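Local coordinates for immunomodulatory active chitinase (Trichuris suis, PDB 6G9E), which probably binds and hydrolyses chitin as a family 18 glycoside hydrolase with immunomodulatory activity, at residues A[43-48]-A[82-87]; A[280-285]-A[292-297]; A[155-160]-A[199-204]. All coordinates share one frame; numbering follows the deposited sequence.

Contact 1: A[43-48]-A[82-87]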
loop_
_atom_site.group_PDB
_atom_site.type_symbol
_atom_site.label_atom_id
_atom_site.label_comp_id
_atom_site.label_asym_id
_atom_site.label_seq_id
_atom_site.Cartn_x
_atom_site.Cartn_y
_atom_site.Cartn_z
ATOM N N ALA A 43 4.132 -10.449 8.617
ATOM C CA ALA A 43 5.182 -9.755 9.342
ATOM C C ALA A 43 5.474 -10.434 10.671
ATOM O O ALA A 43 6.558 -10.239 11.234
ATOM C CB ALA A 43 4.789 -8.293 9.524
ATOM N N GLN A 44 4.550 -11.267 11.164
ATOM C CA GLN A 44 4.802 -12.045 12.372
ATOM C C GLN A 44 5.925 -13.054 12.202
ATOM O O GLN A 44 6.375 -13.625 13.200
ATOM C CB GLN A 44 3.544 -12.780 12.794
ATOM C CG GLN A 44 2.883 -13.532 11.671
ATOM C CD GLN A 44 1.843 -14.530 12.158
ATOM O OE1 GLN A 44 2.014 -15.191 13.190
ATOM N NE2 GLN A 44 0.754 -14.637 11.417
ATOM N N TYR A 45 6.392 -13.290 10.980
ATOM C CA TYR A 45 7.369 -14.338 10.724
ATOM C C TYR A 45 8.760 -13.804 10.412
ATOM O O TYR A 45 9.660 -14.599 10.133
ATOM C CB TYR A 45 6.876 -15.242 9.584
ATOM C CG TYR A 45 5.506 -15.890 9.830
ATOM C CD1 TYR A 45 5.242 -16.606 11.002
ATOM C CD2 TYR A 45 4.484 -15.796 8.881
ATOM C CE1 TYR A 45 4.012 -17.211 11.213
ATOM C CE2 TYR A 45 3.254 -16.401 9.086
ATOM C CZ TYR A 45 3.025 -17.101 10.256
ATOM O OH TYR A 45 1.800 -17.690 10.473
ATOM N N ARG A 46 8.966 -12.490 10.457
ATOM C CA ARG A 46 10.307 -11.950 10.333
ATOM C C ARG A 46 11.158 -12.405 11.518
ATOM O O ARG A 46 10.638 -12.631 12.617
ATOM C CB ARG A 46 10.279 -10.419 10.282
ATOM C CG ARG A 46 9.420 -9.828 9.182
ATOM C CD ARG A 46 10.232 -9.174 8.063
ATOM N NE ARG A 46 9.426 -9.119 6.843
ATOM C CZ ARG A 46 8.448 -8.245 6.604
ATOM N NH1 ARG A 46 8.169 -7.289 7.487
ATOM N NH2 ARG A 46 7.762 -8.314 5.461
ATOM N N PRO A 47 12.466 -12.532 11.330
ATOM C CA PRO A 47 13.340 -12.924 12.434
ATOM C C PRO A 47 13.631 -11.755 13.363
ATOM O O PRO A 47 13.579 -10.580 12.977
ATOM C CB PRO A 47 14.611 -13.366 11.714
ATOM C CG PRO A 47 14.663 -12.443 10.561
ATOM C CD PRO A 47 13.241 -12.205 10.122
ATOM N N GLY A 48 13.942 -12.105 14.611
ATOM C CA GLY A 48 14.413 -11.125 15.582
ATOM C C GLY A 48 13.472 -9.954 15.767
ATOM O O GLY A 48 12.249 -10.098 15.776
ATOM N N GLU A 82 -4.077 -16.798 7.197
ATOM C CA GLU A 82 -3.079 -17.344 8.096
ATOM C C GLU A 82 -3.774 -18.132 9.189
ATOM O O GLU A 82 -4.862 -17.767 9.629
ATOM C CB GLU A 82 -2.227 -16.240 8.737
ATOM C CG GLU A 82 -1.158 -15.708 7.838
ATOM C CD GLU A 82 -0.041 -16.693 7.676
ATOM O OE1 GLU A 82 0.052 -17.633 8.509
ATOM O OE2 GLU A 82 0.727 -16.526 6.707
ATOM N N TRP A 83 -3.113 -19.194 9.649
ATOM C CA TRP A 83 -3.741 -20.128 10.575
ATOM C C TRP A 83 -4.130 -19.472 11.889
ATOM O O TRP A 83 -4.889 -20.072 12.651
ATOM C CB TRP A 83 -2.798 -21.306 10.853
ATOM C CG TRP A 83 -1.604 -20.797 11.476
ATOM C CD1 TRP A 83 -0.561 -20.214 10.849
ATOM C CD2 TRP A 83 -1.336 -20.715 12.873
ATOM N NE1 TRP A 83 0.362 -19.788 11.762
ATOM C CE2 TRP A 83 -0.086 -20.087 13.019
ATOM C CE3 TRP A 83 -2.027 -21.110 14.017
ATOM C CZ2 TRP A 83 0.498 -19.842 14.267
ATOM C CZ3 TRP A 83 -1.436 -20.880 15.269
ATOM C CH2 TRP A 83 -0.183 -20.249 15.375
ATOM N N ASN A 84 -3.648 -18.261 12.176
ATOM C CA ASN A 84 -3.926 -17.623 13.459
ATOM C C ASN A 84 -4.623 -16.267 13.321
ATOM O O ASN A 84 -4.647 -15.492 14.286
ATOM C CB ASN A 84 -2.644 -17.495 14.289
ATOM C CG ASN A 84 -1.541 -16.733 13.573
ATOM O OD1 ASN A 84 -1.578 -16.545 12.351
ATOM N ND2 ASN A 84 -0.542 -16.289 14.342
ATOM N N ASP A 85 -5.220 -15.973 12.164
ATOM C CA ASP A 85 -5.921 -14.700 11.997
ATOM C C ASP A 85 -7.160 -14.635 12.892
ATOM O O ASP A 85 -7.269 -13.761 13.764
ATOM C CB ASP A 85 -6.310 -14.487 10.529
ATOM C CG ASP A 85 -5.132 -14.055 9.642
ATOM O OD1 ASP A 85 -4.116 -13.548 10.152
ATOM O OD2 ASP A 85 -5.234 -14.214 8.412
ATOM N N ILE A 86 -8.097 -15.574 12.700
ATOM C CA ILE A 86 -9.388 -15.529 13.387
ATOM C C ILE A 86 -9.189 -15.562 14.890
ATOM O O ILE A 86 -9.830 -14.812 15.638
ATOM C CB ILE A 86 -10.289 -16.695 12.920
ATOM C CG1 ILE A 86 -10.987 -16.363 11.604
ATOM C CG2 ILE A 86 -11.343 -17.001 13.948
ATOM C CD1 ILE A 86 -11.239 -17.544 10.755
ATOM N N ASP A 87 -8.279 -16.415 15.352
ATOM C CA ASP A 87 -8.148 -16.659 16.775
ATOM C C ASP A 87 -7.266 -15.634 17.465
ATOM O O ASP A 87 -7.465 -15.356 18.650
ATOM C CB ASP A 87 -7.627 -18.079 16.996
ATOM C CG ASP A 87 -8.701 -19.134 16.721
ATOM O OD1 ASP A 87 -9.891 -18.842 16.985
ATOM O OD2 ASP A 87 -8.374 -20.235 16.229
#
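Q44 and N84 are the nearest backbone points of the two segments, yet their CA atoms lie 10.4 Å apart, so the contact is made by side chains alone. Q44 and Y45 belong to a short 3-10 turn, while E82 to D85 form a type I turn that leads into helix 85-95. Across the gap the two carboxamides lie nearly coplanar (24° apart) and exchange a pair of hydrogen bonds: N84 ND2 donates to Q44 OE1 at 3.0 Å, and Q44 NE2 returns a nearly straight bond (176°) to a lone pair of N84 OD1 at 3.2 Å. Q44 NE2 also donates to N41 O, consistent with the amide being held in this orientation. In the TIM barrel of family 18, this joins the loop after strand 34-40 to the start of helix 85-95, which comes after strand 64-72 and the short strand 78-79. Beside the amides, the Y45 ring has Q44 CG over its centre, and its hydroxyl reaches across. Y45 OH donates to E82 OE1 at 2.6 Å, approaching from above the carboxylate plane, and accepts a bent bond (136°) from W83 NE1 at 2.9 Å. A bend at chi2 of E82 turns its carboxylate back to the ring edge. The backbone N of E82 is tied to D85 OD2 at 3.1 Å, while D85 OD1 is bonded to Y67.

Contact 2: A[280-285]-A[292-297]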
loop_
_atom_site.group_PDB
_atom_site.type_symbol
_atom_site.label_atom_id
_atom_site.label_comp_id
_atom_site.label_asym_id
_atom_site.label_seq_id
_atom_site.Cartn_x
_atom_site.Cartn_y
_atom_site.Cartn_z
ATOM N N THR A 280 22.012 -4.469 -7.470
ATOM C CA THR A 280 23.460 -4.644 -7.469
ATOM C C THR A 280 24.034 -3.927 -8.685
ATOM O O THR A 280 23.739 -4.295 -9.831
ATOM C CB THR A 280 23.874 -6.114 -7.508
ATOM O OG1 THR A 280 23.508 -6.769 -6.289
ATOM C CG2 THR A 280 25.378 -6.203 -7.666
ATOM N N LEU A 281 24.856 -2.913 -8.429
ATOM C CA LEU A 281 25.406 -2.088 -9.495
ATOM C C LEU A 281 26.353 -2.883 -10.394
ATOM O O LEU A 281 27.168 -3.682 -9.920
ATOM C CB LEU A 281 26.137 -0.892 -8.890
ATOM C CG LEU A 281 25.255 0.158 -8.205
ATOM C CD1 LEU A 281 26.094 1.121 -7.361
ATOM C CD2 LEU A 281 24.420 0.920 -9.234
ATOM N N SER A 282 26.234 -2.651 -11.706
ATOM C CA SER A 282 27.163 -3.236 -12.668
ATOM C C SER A 282 28.602 -2.743 -12.459
ATOM O O SER A 282 29.554 -3.465 -12.776
ATOM C CB SER A 282 26.696 -2.917 -14.093
ATOM O OG SER A 282 25.886 -3.942 -14.629
ATOM N N ASP A 283 28.779 -1.532 -11.931
ATOM C CA ASP A 283 30.087 -0.908 -11.765
ATOM C C ASP A 283 29.964 0.044 -10.586
ATOM O O ASP A 283 29.200 1.012 -10.661
ATOM C CB ASP A 283 30.480 -0.161 -13.050
ATOM C CG ASP A 283 31.856 0.537 -12.970
ATOM O OD1 ASP A 283 32.256 1.051 -11.898
ATOM O OD2 ASP A 283 32.535 0.592 -14.024
ATOM N N ALA A 284 30.697 -0.224 -9.494
ATOM C CA ALA A 284 30.440 0.582 -8.282
ATOM C C ALA A 284 30.959 1.990 -8.387
ATOM O O ALA A 284 31.006 2.705 -7.385
ATOM C CB ALA A 284 31.032 -0.084 -7.039
ATOM N N SER A 285 31.342 2.419 -9.580
ATOM C CA SER A 285 31.819 3.772 -9.807
ATOM C C SER A 285 30.791 4.635 -10.508
ATOM O O SER A 285 30.801 5.861 -10.341
ATOM C CB SER A 285 33.096 3.721 -10.637
ATOM O OG SER A 285 33.832 2.582 -10.234
ATOM N N PRO A 292 24.013 1.500 -14.672
ATOM C CA PRO A 292 23.662 0.134 -15.080
ATOM C C PRO A 292 23.811 -0.844 -13.925
ATOM O O PRO A 292 24.671 -0.685 -13.052
ATOM C CB PRO A 292 24.668 -0.164 -16.195
ATOM C CG PRO A 292 25.883 0.635 -15.766
ATOM C CD PRO A 292 25.350 1.902 -15.142
ATOM N N ALA A 293 22.972 -1.883 -13.945
ATOM C CA ALA A 293 22.889 -2.860 -12.861
ATOM C C ALA A 293 22.902 -4.275 -13.419
ATOM O O ALA A 293 22.371 -4.537 -14.500
ATOM C CB ALA A 293 21.619 -2.664 -12.015
ATOM N N GLN A 294 23.506 -5.191 -12.665
ATOM C CA GLN A 294 23.629 -6.581 -13.083
ATOM C C GLN A 294 22.589 -7.480 -12.442
ATOM O O GLN A 294 22.469 -8.648 -12.832
ATOM C CB GLN A 294 25.028 -7.111 -12.753
ATOM C CG GLN A 294 25.445 -6.910 -11.299
ATOM C CD GLN A 294 26.882 -7.336 -11.039
ATOM O OE1 GLN A 294 27.820 -6.772 -11.600
ATOM N NE2 GLN A 294 27.056 -8.341 -10.190
ATOM N N GLY A 295 21.848 -6.968 -11.468
ATOM C CA GLY A 295 20.818 -7.747 -10.821
ATOM C C GLY A 295 20.269 -7.019 -9.610
ATOM O O GLY A 295 20.522 -5.832 -9.391
ATOM N N SER A 296 19.511 -7.767 -8.829
ATOM C CA SER A 296 18.818 -7.196 -7.696
ATOM C C SER A 296 19.768 -6.984 -6.526
ATOM O O SER A 296 20.775 -7.684 -6.385
ATOM C CB SER A 296 17.691 -8.123 -7.277
ATOM O OG SER A 296 18.254 -9.316 -6.779
ATOM N N SER A 297 19.430 -6.015 -5.676
ATOM C CA SER A 297 20.141 -5.838 -4.420
ATOM C C SER A 297 20.109 -7.128 -3.609
ATOM O O SER A 297 19.121 -7.866 -3.617
ATOM C CB SER A 297 19.526 -4.691 -3.609
ATOM O OG SER A 297 18.349 -5.086 -2.908
#
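T280 turns its two branches to different parts of 292-297. Its chi1 of -67° sets OG1 beside the backbone N, where the hydroxyl donates to S296 O at 2.9 Å, and leaves CG2 anti to that N, against the side chain of Q294. The chi1 of Q294, 53°, holds CG between its own backbone N and carbonyl carbon; from there the extended chain runs back over the threonine, with Q294 CG 3.7 Å from T280 CG2. The hydroxyl has a second partner in Q340 NE2, so T280 OG1 links the 292-297 segment to strand 340-343.

The backbones pair in antiparallel fashion. T280 and G295 form a hydrogen-bonded pair, with T280 N donating to G295 O at 2.8 Å and Q294 N to T280 O at 3.0 Å. L281 faces A293 as a non-hydrogen-bonded pair, one residue out of step with the first: a beta bulge, at which the side chains diverge. Beyond it S282 N donates to P292 O at 2.8 Å, and S282 CB packs on the proline ring. Further on, D283 OD1 accepts from both N and OG of S285, an Asx turn.

The pairing closes a surface hairpin at the end of strand 268-281, in the region between strands 268-281 and 364-368, which probably corresponds to the insertion domain of many family 18 chitinases; L281 packs on W341, and S297 rests on Q340 and F342 of strand 340-343.

Contact 3: A[155-160]-A[199-204]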
loop_
_atom_site.group_PDB
_atom_site.type_symbol
_atom_site.label_atom_id
_atom_site.label_comp_id
_atom_site.label_asym_id
_atom_site.label_seq_id
_atom_site.Cartn_x
_atom_site.Cartn_y
_atom_site.Cartn_z
ATOM N N PRO A 155 -7.567 -5.661 -12.550
ATOM C CA PRO A 155 -8.545 -5.952 -13.610
ATOM C C PRO A 155 -7.977 -5.597 -14.969
ATOM O O PRO A 155 -7.311 -4.576 -15.115
ATOM C CB PRO A 155 -9.737 -5.047 -13.259
ATOM C CG PRO A 155 -9.174 -3.986 -12.342
ATOM C CD PRO A 155 -8.113 -4.719 -11.551
ATOM N N GLU A 156 -8.257 -6.433 -15.973
ATOM C CA GLU A 156 -7.863 -6.151 -17.355
ATOM C C GLU A 156 -9.094 -5.806 -18.184
ATOM O O GLU A 156 -10.211 -5.758 -17.668
ATOM C CB GLU A 156 -7.122 -7.330 -17.977
ATOM C CG GLU A 156 -6.145 -8.025 -17.058
ATOM C CD GLU A 156 -5.496 -9.215 -17.727
ATOM O OE1 GLU A 156 -6.066 -9.733 -18.712
ATOM O OE2 GLU A 156 -4.407 -9.619 -17.281
ATOM N N SER A 157 -8.880 -5.574 -19.486
ATOM C CA SER A 157 -9.991 -5.230 -20.371
ATOM C C SER A 157 -11.136 -6.204 -20.196
ATOM O O SER A 157 -12.274 -5.811 -19.933
ATOM C CB SER A 157 -9.532 -5.234 -21.820
ATOM O OG SER A 157 -8.358 -4.472 -21.926
ATOM N N SER A 158 -10.828 -7.493 -20.306
ATOM C CA SER A 158 -11.820 -8.540 -20.149
ATOM C C SER A 158 -12.494 -8.516 -18.775
ATOM O O SER A 158 -13.554 -9.136 -18.612
ATOM C CB SER A 158 -11.154 -9.892 -20.393
ATOM O OG SER A 158 -10.422 -10.299 -19.248
ATOM N N ASP A 159 -11.913 -7.815 -17.787
ATOM C CA ASP A 159 -12.487 -7.740 -16.448
ATOM C C ASP A 159 -13.143 -6.400 -16.118
ATOM O O ASP A 159 -13.818 -6.310 -15.092
ATOM C CB ASP A 159 -11.420 -8.037 -15.383
ATOM C CG ASP A 159 -10.619 -9.296 -15.679
ATOM O OD1 ASP A 159 -9.476 -9.392 -15.189
ATOM O OD2 ASP A 159 -11.119 -10.186 -16.401
ATOM N N LYS A 160 -12.983 -5.369 -16.955
ATOM C CA LYS A 160 -13.499 -4.037 -16.633
ATOM C C LYS A 160 -14.956 -4.103 -16.174
ATOM O O LYS A 160 -15.272 -3.795 -15.020
ATOM C CB LYS A 160 -13.348 -3.106 -17.844
ATOM C CG LYS A 160 -13.643 -1.625 -17.565
ATOM C CD LYS A 160 -13.443 -0.788 -18.831
ATOM C CE LYS A 160 -13.962 0.651 -18.701
ATOM N NZ LYS A 160 -13.001 1.708 -19.206
ATOM N N VAL A 199 -5.207 1.620 -15.546
ATOM C CA VAL A 199 -6.428 2.352 -15.224
ATOM C C VAL A 199 -7.352 2.414 -16.430
ATOM O O VAL A 199 -8.562 2.205 -16.315
ATOM C CB VAL A 199 -6.082 3.761 -14.716
ATOM C CG1 VAL A 199 -7.358 4.527 -14.404
ATOM C CG2 VAL A 199 -5.150 3.679 -13.507
ATOM N N ASP A 200 -6.798 2.698 -17.606
ATOM C CA ASP A 200 -7.620 2.705 -18.806
ATOM C C ASP A 200 -8.174 1.321 -19.099
ATOM O O ASP A 200 -9.326 1.180 -19.522
ATOM C CB ASP A 200 -6.812 3.215 -19.993
ATOM C CG ASP A 200 -6.711 4.722 -20.025
ATOM O OD1 ASP A 200 -7.699 5.427 -19.738
ATOM O OD2 ASP A 200 -5.626 5.210 -20.360
ATOM N N ALA A 201 -7.379 0.286 -18.860
ATOM C CA ALA A 201 -7.777 -1.041 -19.315
ATOM C C ALA A 201 -8.910 -1.595 -18.472
ATOM O O ALA A 201 -9.882 -2.145 -19.003
ATOM C CB ALA A 201 -6.587 -1.999 -19.281
ATOM N N GLY A 202 -8.805 -1.451 -17.157
ATOM C CA GLY A 202 -9.609 -2.251 -16.264
ATOM C C GLY A 202 -10.556 -1.537 -15.325
ATOM O O GLY A 202 -11.316 -2.213 -14.623
ATOM N N TYR A 203 -10.532 -0.199 -15.296
ATOM C CA TYR A 203 -11.343 0.591 -14.371
ATOM C C TYR A 203 -12.253 1.546 -15.133
ATOM O O TYR A 203 -11.783 2.351 -15.947
ATOM C CB TYR A 203 -10.482 1.389 -13.402
ATOM C CG TYR A 203 -9.501 0.599 -12.573
ATOM C CD1 TYR A 203 -8.249 0.272 -13.074
ATOM C CD2 TYR A 203 -9.802 0.222 -11.270
ATOM C CE1 TYR A 203 -7.328 -0.430 -12.315
ATOM C CE2 TYR A 203 -8.881 -0.480 -10.492
ATOM C CZ TYR A 203 -7.645 -0.799 -11.024
ATOM O OH TYR A 203 -6.719 -1.491 -10.278
ATOM N N ASP A 204 -13.551 1.440 -14.863
ATOM C CA ASP A 204 -14.554 2.435 -15.238
ATOM C C ASP A 204 -14.586 3.447 -14.096
ATOM O O ASP A 204 -15.372 3.334 -13.149
ATOM C CB ASP A 204 -15.906 1.763 -15.463
ATOM C CG ASP A 204 -16.980 2.717 -15.928
ATOM O OD1 ASP A 204 -16.796 3.949 -15.853
ATOM O OD2 ASP A 204 -18.019 2.214 -16.386
#
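K160 lies along the carbonyl end of the helix that closes with A201 and G202. Its CB is 3.8 Å from A201 O; CG passes beside the carbonyl group of G202, and CD lies next to A201 O again. With CG anti to the backbone N (chi1 -171°) and the next two torsions also extended, the chain reaches past the helix end. CE packs on D204 CB at 3.9 Å, crossing that side chain at about a right angle. At the tip, NZ stands 3.5 Å from Y203 O, without forming a hydrogen bond to it, and near D200 O. The carboxylates of D200, itself bonded to Y257, and D204 lie nearby without touching NZ and may favour its positive charge.

These segments follow strands 147-152 and 187-193 of the TIM barrel, on the side where its strands end; the first comes just after the DxxDxDxE signature of family 18 chitinases. No conventional hydrogen bond joins them. Their backbones meet through CA-H...O contacts: G202 CA on P155 O (3.5 Å), S157 CA on A201 O (3.4 Å) and K160 CA on G202 O (3.5 Å). G202, with no side chain, brings its CA up to the P155 carbonyl.

P155 lays CG over one face of the Y203 ring, 4.0 Å from its centroid and 18° off the normal, a CH-pi contact. The Y203 hydroxyl is bonded to S193 N, and W258 meets the ring edge-to-face. On the other segment, D159 OD1 accepts from E156 N, and E156 OE1 and D159 OD1 both form salt bridges with K120 NZ.

Contacts 1 and 2 lie at the surface, whereas contact 3 is partly buried; their centres are 34 to 36 Å apart and none touches another. Contacts 1 and 3 each join regions that follow different barrel strands, and both involve a helix end: a helix start in 82-87, a helix finish in 199-204. Contact 2 instead pairs two nearby pieces of chain in a surface hairpin at the end of strand 268-281. The chemistry changes accordingly. Polar side chains span a wide backbone gap in contact 1, backbone hydrogen bonds dominate contact 2, and contact 3 relies on close backbone approach, aliphatic packing and a proline on an aromatic face.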